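Cas13d (uncultured Ruminococcus sp, PDB 6IV9) binds a CRISPR guide RNA and, through two HEPN domains, governs maturation of that RNA and cleavage of target RNA. Local coordinates at residues A[775-778]-A[779-782]; A[812-815]-A[816-820]; A[820-823]-A[824-828]; A[854-857]-A[858-862]; A[887-890]-A[891-895]. The protein carries 2 engineered substitutions. All coordinates share one frame; numbering follows the deposited sequence.

Overall arrangement
All five contacts lie in one C-terminal group of helices, probably the second HEPN domain. Contacts 2 and 3 share R820 and together span helix 816-827, their centres about 12 Å apart. Contact 5 packs beside contact 2 at about 10 Å between centres and joins contact 3 where Y822 OH meets N894 OD1 at 2.7 Å. The centre of contact 4 is about 11 and 12 Å from those of contacts 3 and 5. Contact 1 reaches contact 5 through S779 OG and S895 O, 3.0 Å apart. Contact 3 spans the R-X4-H signature, its arginine replaced by the engineered A823, and contact 5 comes to about 9 Å, nearest atoms, from the bound RNA.

Contact 1. Residues A[775-778]-A[779-782]; sequences YRIL and SQTL
Q780 N bonds R776 O at 3.0 Å and L782 N bonds L778 O in the same i to i+4 pattern, so the backbone closes the opening turn of helix 777-788. Between them I777 O is held twice by T781, the amide N at 2.9 Å and OG1 at 2.7 Å, the two donors coming from opposite faces of the carbonyl plane. The threonine oxygen lies beside its own backbone N (chi1 -58°), which brings it back over the preceding turn and satisfies the buried hydroxyl within the helix. I777 follows it: with CG1 anti to the backbone N, CD1 runs alongside T781 and stops 3.5 Å from OG1. Such a hydroxyl bond to the carbonyl four residues back is a familiar feature of threonine in helices, here in a helical bundle that is probably the C-terminal HEPN domain. On another side L778 CD2 rests 3.6 Å from L782 CD1, two leucines pointing the same way and covered by Y759 of helix 713-760. R776 sends its guanidinium past Q780, whose OE1 stands 4.0 Å from NH2 over one face, the two planes 86° apart. Stronger holds on that arginine are I811 O and the carboxylate of D774. A water links Y775 O, to which it donates, with S779 N, from which it accepts at 2.9 Å.

Contact 2. Residues A[812-815]-A[816-820]; sequences NNAD and SSMTR
The D815 carboxylate is approached in two ways by M818: its methyl carbon CE lies over one face, 3.9 Å from D815 CG, while the M818 amide meets OD1 nearly end-on. That M818 N to D815 OD1 bond is 2.8 Å long and almost straight, at 177°. It makes D815 the N-cap of helix 816-827, in the short link that follows helix 801-813. The cap depends on the aspartate turning CG between its own N and carbonyl carbon (chi1 70°), from where OD1 reaches the M818 amide. M818 repeats that choice at its first torsion (chi1 68°), which puts its CG 3.3 Å from D815 OD1; a bend at chi3 then brings CE over the carboxylate, the two side chains crossing at about a right angle. SD settles 3.7 Å from A814 CA. The backbone end of D815 is engaged as well: D815 O accepts from T819 OG1 at 3.0 Å and, weakly, from T819 N. Methyl CG2 of the same threonine turns to A814 CB, 4.1 Å away. Across this turn F889 and L893 of helix 887-893 close over M818. Set at the positive end of a helix dipole, the D815 carboxylate would probably be stabilised in its ionised form, whereas D815 N, buried by the contact, is left without a partner.

Contact 3. Residues A[820-823]-A[824-828]; sequences RKYA and NCIAH. Engineered in segment 820-823: A823 (natural residue Arg).
I826 N donates to Y822 O at 2.9 Å, and this backbone bond sets the two side chains one turn apart for a close meeting. I826 CD1 lies over the middle of the Y822 ring, 3.7 Å from its centroid and only 1° off the ring normal, a CH-pi contact in which the methyl is about equally far from all six ring carbons. The tyrosine reaches this place with CG anti to the backbone N (chi1 -167°), while the extended I826 arm points back along the helix to cover the ring. The Y822 hydroxyl bonds N894 OD1, which fixes the far end. Replacing Y822 by alanine would probably leave I826 CD1 without the ring beneath it and N894 OD1 without its phenolic partner. On another side N824 ND2 packs 3.9 Å from R820 CG, the two side chains running alongside, while the arginine's NH1 is bonded to K772 O. A823 is an engineered alanine standing where the natural sequence has the arginine of the R-X4-H signature of HEPN ribonucleases; H828 is the histidine of that motif. A827 N bonds A823 O at 3.0 Å, and N824 O sits 3.1 Å above the H828 ring plane, toward its rim. Y745 and V746 of helix 713-760 pack on I826, I749 on A823, and H853 and M856 of helix 848-861 on Y822, so that helix 816-827 packs against both.

Contact 4. Residues A[854-857]-A[858-862]; sequences YVMQ and RCITK
Y854 and R858 form the close-packed part of the contact. R858 CG stands over one face of the tyrosine ring, 3.9 Å from its centroid in a CH-pi contact, and the chain then bends at chi2 and chi3 so that the guanidinium comes round to the phenol. There NH1 donates to Y854 OH at 2.9 Å, the oxygen lying in the guanidinium plane, which is turned 82° from the ring. The carboxylate of D841 forms a salt bridge with the same NH1, so the arginine is held by a charge as well as by the phenol. T861 adds a second firm grip, its N and OG1 reaching Q857 O from opposite faces, OG1 at 2.9 Å. Elsewhere the touch is lighter: V855 CG1 and the SG of the partly exposed C859 are 4.2 Å apart, as are M856 CG and I860 CG1. Helix 848-861 is flanked by helix 816-827, where Y822, C825 and I826 meet M856, by helix 887-893, whose F889 packs on Q857, I860 and T861, and by helix 835-838, with Y838 against R858 and C859.

Contact 5. Residues A[887-890]-A[891-895]; sequences KDFV and KALNS
L893 and F889 pair one turn apart in helix 887-893, a short helix of the probable HEPN bundle whose last turn meets the loop before helix 901-908. Followed outward, L893 first sets CB 3.4 Å from F889 O, the carbonyl that its own N also bonds. CG comes next, closer still to that oxygen and 3.7 Å from ring carbon CE1. Of the two methyls, CD1 goes over the ring face, 4.0 Å from the centroid and 27° off the normal, a CH-pi contact displaced toward CE1; CD2 stays 3.9 Å from F889 CE1. The phenylalanine leans into this place because its CG is anti to the backbone N (chi1 -162°). Its ring also stacks with Y875, while Q857 and T861 of helix 848-861 touch it. An alanine in place of F889 is likely to leave L893 CD1 and Y875 without the ring they pack on and open a gap toward helix 848-861. On the neighbouring side of the helix V890 CG1 packs 3.5 Å from N894 ND2, an amide whose polar ends are bonded to Y822 OH and S908 OG. At the surface D888 OD1 lies 3.6 Å from K891 CE and 4.2 Å from K891 NZ, opposite charges near each other but not in contact. Just past the helix, S895 OG donates to A892 O at 2.7 Å, in the plane of that carbonyl, which S895 N also bonds.

Contact 1. Residues A[775-778]-A[779-782]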
# COMPACT_ATOMS: atom_id res chain seq x y z
N TYR A 775 3.41 19.84 -20.55
CA TYR A 775 3.61 19.44 -19.14
C TYR A 775 4.79 20.17 -18.51
O TYR A 775 4.81 20.30 -17.31
CB TYR A 775 3.72 17.92 -19.04
CG TYR A 775 2.40 17.21 -18.98
CD1 TYR A 775 1.71 17.07 -17.80
CD2 TYR A 775 1.83 16.67 -20.11
CE1 TYR A 775 0.50 16.41 -17.74
CE2 TYR A 775 0.62 16.01 -20.08
CZ TYR A 775 -0.05 15.88 -18.89
OH TYR A 775 -1.24 15.23 -18.85
N ARG A 776 5.72 20.65 -19.32
CA ARG A 776 6.95 21.31 -18.80
C ARG A 776 6.70 22.75 -18.35
O ARG A 776 7.60 23.32 -17.78
CB ARG A 776 8.04 21.34 -19.88
CG ARG A 776 8.36 19.99 -20.50
CD ARG A 776 9.25 20.16 -21.72
NE ARG A 776 8.60 20.93 -22.76
CZ ARG A 776 9.22 21.75 -23.58
NH1 ARG A 776 10.54 21.75 -23.65
NH2 ARG A 776 8.53 22.56 -24.35
N ILE A 777 5.49 23.26 -18.53
CA ILE A 777 5.22 24.71 -18.29
C ILE A 777 5.49 25.14 -16.84
O ILE A 777 5.96 26.25 -16.67
CB ILE A 777 3.81 25.09 -18.77
CG1 ILE A 777 3.58 26.60 -18.77
CG2 ILE A 777 2.75 24.37 -17.98
CD1 ILE A 777 4.51 27.36 -19.66
N LEU A 778 5.15 24.32 -15.85
CA LEU A 778 5.39 24.75 -14.45
C LEU A 778 6.89 24.90 -14.18
O LEU A 778 7.29 25.93 -13.71
CB LEU A 778 4.80 23.68 -13.54
CG LEU A 778 4.09 24.15 -12.28
CD1 LEU A 778 4.33 23.22 -11.13
CD2 LEU A 778 4.38 25.58 -11.93
N SER A 779 7.67 23.88 -14.49
CA SER A 779 9.12 23.96 -14.23
C SER A 779 9.74 25.10 -15.05
O SER A 779 10.56 25.81 -14.53
CB SER A 779 9.78 22.67 -14.56
OG SER A 779 9.37 21.67 -13.67
N GLN A 780 9.34 25.22 -16.30
CA GLN A 780 9.90 26.26 -17.20
C GLN A 780 9.56 27.64 -16.65
O GLN A 780 10.46 28.44 -16.49
CB GLN A 780 9.21 26.06 -18.54
CG GLN A 780 9.86 26.75 -19.73
CD GLN A 780 9.00 26.44 -20.93
OE1 GLN A 780 9.14 25.40 -21.57
NE2 GLN A 780 8.05 27.31 -21.21
N THR A 781 8.31 27.87 -16.31
CA THR A 781 7.89 29.19 -15.79
C THR A 781 8.60 29.50 -14.47
O THR A 781 9.08 30.59 -14.33
CB THR A 781 6.38 29.23 -15.62
OG1 THR A 781 5.80 28.96 -16.88
CG2 THR A 781 5.90 30.57 -15.12
N LEU A 782 8.65 28.56 -13.55
CA LEU A 782 9.32 28.81 -12.25
C LEU A 782 10.81 29.05 -12.43
O LEU A 782 11.35 29.85 -11.71
CB LEU A 782 9.01 27.66 -11.29
CG LEU A 782 7.54 27.54 -10.91
CD1 LEU A 782 7.31 26.36 -10.01
CD2 LEU A 782 7.06 28.82 -10.26
O HOH W 1 6.27 21.44 -15.28

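Contact 2. Residues A[812-815]-A[816-820]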
# COMPACT_ATOMS: atom_id res chain seq x y z
N ASN A 812 14.84 21.72 -21.96
CA ASN A 812 15.22 21.98 -23.37
C ASN A 812 15.45 20.68 -24.15
O ASN A 812 15.25 20.68 -25.35
CB ASN A 812 16.27 23.08 -23.45
CG ASN A 812 15.64 24.39 -23.05
OD1 ASN A 812 14.59 24.76 -23.54
ND2 ASN A 812 16.25 25.08 -22.11
N ASN A 813 15.92 19.65 -23.46
CA ASN A 813 16.15 18.30 -24.02
C ASN A 813 14.82 17.63 -24.33
O ASN A 813 14.80 16.70 -25.12
CB ASN A 813 17.04 17.48 -23.10
CG ASN A 813 18.48 17.87 -23.27
OD1 ASN A 813 18.83 18.49 -24.25
ND2 ASN A 813 19.32 17.53 -22.31
N ALA A 814 13.76 18.06 -23.65
CA ALA A 814 12.42 17.48 -23.79
C ALA A 814 11.55 18.35 -24.70
O ALA A 814 12.05 19.33 -25.20
CB ALA A 814 11.79 17.35 -22.44
N ASP A 815 10.30 17.96 -24.87
CA ASP A 815 9.31 18.69 -25.67
C ASP A 815 7.91 18.34 -25.17
O ASP A 815 7.78 17.44 -24.36
CB ASP A 815 9.54 18.53 -27.17
CG ASP A 815 9.24 17.15 -27.70
OD1 ASP A 815 8.44 16.47 -27.09
OD2 ASP A 815 9.78 16.80 -28.72
N SER A 816 6.91 19.07 -25.62
CA SER A 816 5.53 18.85 -25.15
C SER A 816 5.04 17.47 -25.57
O SER A 816 4.27 16.90 -24.84
CB SER A 816 4.62 19.94 -25.61
OG SER A 816 4.58 20.00 -27.01
N SER A 817 5.44 17.00 -26.74
CA SER A 817 4.95 15.69 -27.24
C SER A 817 5.47 14.51 -26.42
O SER A 817 4.67 13.71 -26.00
CB SER A 817 5.28 15.54 -28.69
OG SER A 817 4.96 14.25 -29.13
N MET A 818 6.77 14.42 -26.19
CA MET A 818 7.32 13.27 -25.43
C MET A 818 6.81 13.28 -23.98
O MET A 818 6.63 12.23 -23.44
CB MET A 818 8.85 13.21 -25.51
CG MET A 818 9.58 14.31 -24.80
SD MET A 818 11.35 14.08 -24.76
CE MET A 818 11.71 14.38 -26.48
N THR A 819 6.69 14.45 -23.36
CA THR A 819 6.23 14.53 -21.95
C THR A 819 4.77 14.09 -21.86
O THR A 819 4.40 13.53 -20.84
CB THR A 819 6.61 15.86 -21.31
OG1 THR A 819 5.97 16.88 -22.06
CG2 THR A 819 8.10 16.09 -21.27
N ARG A 820 3.96 14.43 -22.85
CA ARG A 820 2.54 14.00 -22.87
C ARG A 820 2.48 12.47 -22.98
O ARG A 820 1.67 11.88 -22.32
CB ARG A 820 1.76 14.67 -24.00
CG ARG A 820 0.30 14.24 -24.05
CD ARG A 820 -0.65 15.27 -24.63
NE ARG A 820 -0.19 15.71 -25.93
CZ ARG A 820 0.52 16.80 -26.15
NH1 ARG A 820 0.45 17.84 -25.34
NH2 ARG A 820 1.30 16.86 -27.21

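Contact 3. Residues A[820-823]-A[824-828]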
# COMPACT_ATOMS: atom_id res chain seq x y z
N ARG A 820 3.96 14.43 -22.85
CA ARG A 820 2.54 14.00 -22.87
C ARG A 820 2.48 12.47 -22.98
O ARG A 820 1.67 11.88 -22.32
CB ARG A 820 1.76 14.67 -24.00
CG ARG A 820 0.30 14.24 -24.05
CD ARG A 820 -0.65 15.27 -24.63
NE ARG A 820 -0.19 15.71 -25.93
CZ ARG A 820 0.52 16.80 -26.15
NH1 ARG A 820 0.45 17.84 -25.34
NH2 ARG A 820 1.30 16.86 -27.21
N LYS A 821 3.32 11.88 -23.82
CA LYS A 821 3.34 10.41 -23.98
C LYS A 821 3.76 9.76 -22.66
O LYS A 821 3.18 8.76 -22.31
CB LYS A 821 4.28 9.97 -25.10
CG LYS A 821 3.82 10.38 -26.49
CD LYS A 821 4.50 9.63 -27.61
CE LYS A 821 3.89 9.92 -28.97
NZ LYS A 821 4.48 9.06 -30.01
N TYR A 822 4.74 10.34 -22.00
CA TYR A 822 5.24 9.81 -20.71
C TYR A 822 4.10 9.82 -19.68
O TYR A 822 3.86 8.83 -19.05
CB TYR A 822 6.33 10.75 -20.23
CG TYR A 822 7.21 10.30 -19.09
CD1 TYR A 822 7.64 9.00 -18.98
CD2 TYR A 822 7.65 11.22 -18.17
CE1 TYR A 822 8.47 8.62 -17.94
CE2 TYR A 822 8.48 10.86 -17.13
CZ TYR A 822 8.90 9.55 -17.01
OH TYR A 822 9.72 9.21 -15.99
N ALA A 823 3.38 10.92 -19.60
CA ALA A 823 2.28 11.03 -18.62
C ALA A 823 1.22 9.97 -18.93
O ALA A 823 0.72 9.38 -18.00
CB ALA A 823 1.69 12.41 -18.67
N ASN A 824 0.90 9.77 -20.20
CA ASN A 824 -0.10 8.75 -20.60
C ASN A 824 0.40 7.35 -20.25
O ASN A 824 -0.36 6.57 -19.76
CB ASN A 824 -0.45 8.89 -22.08
CG ASN A 824 -1.20 10.17 -22.37
OD1 ASN A 824 -1.81 10.75 -21.49
ND2 ASN A 824 -1.17 10.61 -23.61
N CYS A 825 1.66 7.07 -20.53
CA CYS A 825 2.23 5.73 -20.25
C CYS A 825 2.21 5.48 -18.74
O CYS A 825 1.95 4.38 -18.35
CB CYS A 825 3.66 5.64 -20.76
SG CYS A 825 3.79 5.55 -22.56
N ILE A 826 2.53 6.49 -17.95
CA ILE A 826 2.54 6.34 -16.47
C ILE A 826 1.12 6.04 -15.99
O ILE A 826 0.93 5.08 -15.30
CB ILE A 826 3.10 7.62 -15.83
CG1 ILE A 826 4.59 7.78 -16.14
CG2 ILE A 826 2.80 7.67 -14.35
CD1 ILE A 826 5.13 9.15 -15.89
N ALA A 827 0.16 6.83 -16.43
CA ALA A 827 -1.25 6.67 -16.02
C ALA A 827 -1.83 5.31 -16.45
O ALA A 827 -2.68 4.83 -15.77
CB ALA A 827 -2.08 7.80 -16.55
N HIS A 828 -1.38 4.75 -17.57
CA HIS A 828 -1.99 3.51 -18.09
C HIS A 828 -1.16 2.26 -17.80
O HIS A 828 -1.48 1.24 -18.36
CB HIS A 828 -2.20 3.65 -19.59
CG HIS A 828 -3.04 4.83 -19.92
ND1 HIS A 828 -3.07 5.40 -21.14
CD2 HIS A 828 -3.89 5.54 -19.16
CE1 HIS A 828 -3.89 6.42 -21.13
NE2 HIS A 828 -4.40 6.52 -19.93

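Contact 4. Residues A[854-857]-A[858-862]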
# COMPACT_ATOMS: atom_id res chain seq x y z
N TYR A 854 14.00 1.49 -19.51
CA TYR A 854 14.26 1.01 -20.88
C TYR A 854 12.94 0.74 -21.60
O TYR A 854 12.74 1.21 -22.68
CB TYR A 854 15.13 -0.25 -20.87
CG TYR A 854 15.29 -0.78 -22.27
CD1 TYR A 854 16.18 -0.20 -23.15
CD2 TYR A 854 14.50 -1.81 -22.74
CE1 TYR A 854 16.30 -0.64 -24.45
CE2 TYR A 854 14.60 -2.26 -24.04
CZ TYR A 854 15.50 -1.68 -24.89
OH TYR A 854 15.61 -2.10 -26.17
N VAL A 855 12.03 0.02 -20.95
CA VAL A 855 10.72 -0.29 -21.57
C VAL A 855 9.97 1.02 -21.82
O VAL A 855 9.42 1.18 -22.88
CB VAL A 855 9.90 -1.25 -20.69
CG1 VAL A 855 8.51 -1.47 -21.24
CG2 VAL A 855 10.61 -2.56 -20.47
N MET A 856 10.01 1.94 -20.87
CA MET A 856 9.29 3.22 -21.04
C MET A 856 9.85 3.97 -22.25
O MET A 856 9.07 4.46 -23.02
CB MET A 856 9.46 4.10 -19.81
CG MET A 856 8.80 5.44 -19.94
SD MET A 856 7.01 5.40 -20.01
CE MET A 856 6.63 5.12 -18.29
N GLN A 857 11.16 4.04 -22.39
CA GLN A 857 11.80 4.76 -23.52
C GLN A 857 11.43 4.09 -24.84
O GLN A 857 11.20 4.78 -25.79
CB GLN A 857 13.29 4.92 -23.24
CG GLN A 857 13.56 5.88 -22.10
CD GLN A 857 14.99 6.01 -21.67
OE1 GLN A 857 15.90 5.55 -22.33
NE2 GLN A 857 15.19 6.64 -20.53
N ARG A 858 11.38 2.76 -24.88
CA ARG A 858 10.98 2.06 -26.12
C ARG A 858 9.53 2.42 -26.44
O ARG A 858 9.23 2.62 -27.59
CB ARG A 858 11.17 0.56 -25.96
CG ARG A 858 12.63 0.14 -25.95
CD ARG A 858 13.33 0.38 -27.28
NE ARG A 858 12.59 -0.18 -28.38
CZ ARG A 858 12.71 -1.42 -28.81
NH1 ARG A 858 13.55 -2.25 -28.23
NH2 ARG A 858 11.99 -1.83 -29.82
N CYS A 859 8.66 2.46 -25.44
CA CYS A 859 7.24 2.81 -25.67
C CYS A 859 7.13 4.25 -26.17
O CYS A 859 6.33 4.51 -27.02
CB CYS A 859 6.42 2.69 -24.39
SG CYS A 859 6.24 1.01 -23.75
N ILE A 860 7.89 5.16 -25.58
CA ILE A 860 7.82 6.60 -25.98
C ILE A 860 8.30 6.80 -27.42
O ILE A 860 7.70 7.59 -28.11
CB ILE A 860 8.63 7.48 -25.02
CG1 ILE A 860 8.09 7.42 -23.59
CG2 ILE A 860 8.70 8.91 -25.52
CD1 ILE A 860 6.89 8.25 -23.36
N THR A 861 9.37 6.12 -27.80
CA THR A 861 9.98 6.32 -29.13
C THR A 861 9.35 5.45 -30.21
O THR A 861 9.73 5.60 -31.34
CB THR A 861 11.49 6.08 -29.06
OG1 THR A 861 11.69 4.74 -28.64
CG2 THR A 861 12.18 7.05 -28.14
N LYS A 862 8.43 4.57 -29.87
CA LYS A 862 7.79 3.72 -30.89
C LYS A 862 7.12 4.63 -31.93
O LYS A 862 6.38 5.51 -31.55
CB LYS A 862 6.77 2.81 -30.23
CG LYS A 862 6.17 1.75 -31.14
CD LYS A 862 4.86 1.25 -30.63
CE LYS A 862 4.27 0.20 -31.54
NZ LYS A 862 5.28 -0.35 -32.47

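Contact 5. Residues A[887-890]-A[891-895]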
# COMPACT_ATOMS: atom_id res chain seq x y z
N LYS A 887 20.30 7.77 -19.63
CA LYS A 887 20.17 8.58 -18.40
C LYS A 887 19.65 9.98 -18.71
O LYS A 887 18.79 10.44 -18.01
CB LYS A 887 21.49 8.58 -17.63
CG LYS A 887 21.85 7.23 -17.05
CD LYS A 887 23.01 7.24 -16.11
CE LYS A 887 23.36 5.85 -15.65
NZ LYS A 887 24.39 5.85 -14.59
N ASP A 888 20.15 10.61 -19.76
CA ASP A 888 19.72 11.97 -20.15
C ASP A 888 18.24 11.98 -20.53
O ASP A 888 17.64 13.02 -20.41
CB ASP A 888 20.59 12.55 -21.25
CG ASP A 888 21.89 13.10 -20.72
OD1 ASP A 888 22.16 12.96 -19.53
OD2 ASP A 888 22.62 13.67 -21.52
N PHE A 889 17.77 10.91 -21.14
CA PHE A 889 16.36 10.78 -21.59
C PHE A 889 15.43 10.76 -20.37
O PHE A 889 14.37 11.31 -20.42
CB PHE A 889 16.25 9.57 -22.51
CG PHE A 889 15.04 9.51 -23.40
CD1 PHE A 889 14.13 10.54 -23.44
CD2 PHE A 889 14.81 8.40 -24.18
CE1 PHE A 889 13.01 10.46 -24.26
CE2 PHE A 889 13.69 8.32 -24.99
CZ PHE A 889 12.79 9.35 -25.02
N VAL A 890 15.85 10.09 -19.30
CA VAL A 890 15.04 10.04 -18.05
C VAL A 890 14.93 11.47 -17.52
O VAL A 890 13.85 11.89 -17.21
CB VAL A 890 15.70 9.13 -17.01
CG1 VAL A 890 14.99 9.19 -15.68
CG2 VAL A 890 15.81 7.70 -17.48
N LYS A 891 16.04 12.20 -17.47
CA LYS A 891 16.03 13.59 -16.95
C LYS A 891 15.13 14.48 -17.81
O LYS A 891 14.42 15.27 -17.25
CB LYS A 891 17.46 14.11 -16.85
CG LYS A 891 18.38 13.23 -16.03
CD LYS A 891 19.56 13.95 -15.47
CE LYS A 891 20.61 14.27 -16.50
NZ LYS A 891 21.63 15.21 -15.98
N ALA A 892 15.20 14.34 -19.12
CA ALA A 892 14.35 15.16 -20.02
C ALA A 892 12.88 14.82 -19.78
O ALA A 892 12.08 15.72 -19.64
CB ALA A 892 14.74 14.86 -21.44
N LEU A 893 12.57 13.54 -19.70
CA LEU A 893 11.17 13.09 -19.49
C LEU A 893 10.64 13.57 -18.13
O LEU A 893 9.49 13.86 -18.05
CB LEU A 893 11.12 11.57 -19.62
CG LEU A 893 11.24 11.06 -21.05
CD1 LEU A 893 11.37 9.55 -21.08
CD2 LEU A 893 10.08 11.53 -21.90
N ASN A 894 11.50 13.64 -17.13
CA ASN A 894 11.15 14.02 -15.74
C ASN A 894 11.21 15.53 -15.54
O ASN A 894 10.85 15.98 -14.49
CB ASN A 894 12.10 13.36 -14.75
CG ASN A 894 11.80 11.91 -14.49
OD1 ASN A 894 10.73 11.44 -14.81
ND2 ASN A 894 12.73 11.21 -13.89
N SER A 895 11.53 16.29 -16.59
CA SER A 895 11.71 17.77 -16.50
C SER A 895 10.45 18.46 -15.98
O SER A 895 10.57 19.42 -15.27
CB SER A 895 12.24 18.37 -17.77
OG SER A 895 11.36 18.20 -18.84